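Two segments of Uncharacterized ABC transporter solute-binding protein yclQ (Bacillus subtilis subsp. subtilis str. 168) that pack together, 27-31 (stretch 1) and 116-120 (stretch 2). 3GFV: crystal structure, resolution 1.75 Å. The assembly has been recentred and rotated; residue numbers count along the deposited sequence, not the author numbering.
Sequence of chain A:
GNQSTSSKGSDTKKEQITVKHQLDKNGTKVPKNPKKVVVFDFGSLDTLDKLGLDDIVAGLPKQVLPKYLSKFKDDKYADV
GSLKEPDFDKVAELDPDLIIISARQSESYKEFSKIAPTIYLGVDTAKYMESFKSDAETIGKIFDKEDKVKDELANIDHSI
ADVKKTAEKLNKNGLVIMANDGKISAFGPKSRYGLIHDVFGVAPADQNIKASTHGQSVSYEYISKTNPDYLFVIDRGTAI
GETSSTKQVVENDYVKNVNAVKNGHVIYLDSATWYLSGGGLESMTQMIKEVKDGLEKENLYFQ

Stretch 1 (27-31) GTKVP
Stretch 2 (116-120) APTIY

Two strands pack here without a single hydrogen bond between them. The axes of 27-31 and 118-120 approach no closer than 7.9 Å, and their N-to-C directions differ by 126°. Every close contact involves at least one side-chain atom, and two of them meet a backbone oxygen. The contact buries 199 Å² in total. In register, Val30 faces Pro117, with their CA atoms 6.0 Å apart.

Stretch 1 is extended throughout: phi/psi is -108/129 at Thr28, -72/123 at Lys29, -128/150 at Val30 and -72/142 at Pro31 (C-gamma endo). Gly27 sits at 111/136, where a CB would be jammed against the preceding carbonyl. Thr28 and Val30 both point CA-to-CB toward stretch 2, as alternation in a strand allows. Both have chi1 m. Lys29 sets off sideways, with chi1 at -101° between wells, then chi2 p, chi3 t and chi4 t, and its end leads away.

In stretch 2, only 118-120 is strand. Pro117 (-55/132, C-gamma exo) and Ile119 (-126/146, chi1 p, chi2 t) point toward stretch 1. Thr118 (-129/135, chi1 m) points away; its OG1 donates to Ala116 O at 3.0 Å. Ala116 is at -164/167, Tyr120 at -97/122 with chi1 t and chi2 102°.

Val30 CG1 meets both apolar partners, at 3.8 Å from Ile119 CG2 and 4.1 Å from Pro117 CB. Pro117 CB also lies 3.6 Å from Lys29 O, a side-chain-to-backbone contact and the closest across the stretches; it is not a hydrogen bond. Thr28 CG2 is 4.0 Å from Thr118 O.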

# COMPACT_ATOMS: atom_id res chain seq x y z
N GLY A 27 24.27 -2.83 0.38
CA GLY A 27 23.80 -4.19 0.59
C GLY A 27 23.92 -4.69 2.02
O GLY A 27 24.94 -4.52 2.68
N THR A 28 22.85 -5.33 2.47
CA THR A 28 22.84 -6.03 3.75
C THR A 28 22.84 -7.54 3.51
O THR A 28 22.01 -8.05 2.74
CB THR A 28 21.56 -5.69 4.51
OG1 THR A 28 21.51 -4.28 4.77
CG2 THR A 28 21.49 -6.47 5.81
N LYS A 29 23.75 -8.25 4.17
CA LYS A 29 23.80 -9.70 4.09
C LYS A 29 22.64 -10.32 4.85
O LYS A 29 22.47 -10.07 6.04
CB LYS A 29 25.11 -10.22 4.71
CG LYS A 29 26.18 -10.60 3.71
CD LYS A 29 26.60 -9.42 2.86
CE LYS A 29 27.84 -9.75 2.05
NZ LYS A 29 28.05 -8.72 1.01
N VAL A 30 21.85 -11.14 4.16
CA VAL A 30 20.73 -11.85 4.79
C VAL A 30 20.83 -13.34 4.46
O VAL A 30 21.37 -13.74 3.41
CB VAL A 30 19.33 -11.27 4.39
CG1 VAL A 30 19.33 -9.73 4.46
CG2 VAL A 30 18.92 -11.75 3.03
N PRO A 31 20.35 -14.20 5.37
CA PRO A 31 20.47 -15.62 5.04
C PRO A 31 19.50 -15.97 3.93
O PRO A 31 18.37 -15.46 3.90
CB PRO A 31 20.07 -16.34 6.33
CG PRO A 31 19.65 -15.26 7.31
CD PRO A 31 19.56 -13.96 6.59
N ALA A 116 18.58 -8.39 14.26
CA ALA A 116 18.76 -9.31 13.15
C ALA A 116 19.00 -8.51 11.88
O ALA A 116 18.76 -7.29 11.87
CB ALA A 116 17.53 -10.19 12.99
N PRO A 117 19.44 -9.18 10.82
CA PRO A 117 19.53 -8.47 9.54
C PRO A 117 18.18 -7.88 9.20
O PRO A 117 17.16 -8.56 9.30
CB PRO A 117 19.93 -9.58 8.55
CG PRO A 117 20.68 -10.60 9.42
CD PRO A 117 19.94 -10.57 10.74
N THR A 118 18.18 -6.61 8.82
CA THR A 118 16.95 -5.89 8.57
C THR A 118 17.03 -5.25 7.21
O THR A 118 18.05 -4.67 6.85
CB THR A 118 16.75 -4.80 9.64
OG1 THR A 118 16.67 -5.43 10.91
CG2 THR A 118 15.46 -4.00 9.38
N ILE A 119 15.95 -5.37 6.45
CA ILE A 119 15.88 -4.73 5.15
C ILE A 119 14.62 -3.88 5.10
O ILE A 119 13.60 -4.22 5.68
CB ILE A 119 15.90 -5.77 4.00
CG1 ILE A 119 14.65 -6.68 4.07
CG2 ILE A 119 17.23 -6.58 4.05
CD1 ILE A 119 14.52 -7.68 2.91
N TYR A 120 14.74 -2.77 4.38
CA TYR A 120 13.61 -1.87 4.13
C TYR A 120 12.98 -2.17 2.77
O TYR A 120 13.69 -2.14 1.74
CB TYR A 120 14.14 -0.45 4.17
CG TYR A 120 13.12 0.61 3.89
CD1 TYR A 120 12.58 1.35 4.94
CD2 TYR A 120 12.73 0.92 2.60
CE1 TYR A 120 11.65 2.36 4.69
CE2 TYR A 120 11.79 1.93 2.34
CZ TYR A 120 11.26 2.64 3.41
OH TYR A 120 10.33 3.64 3.19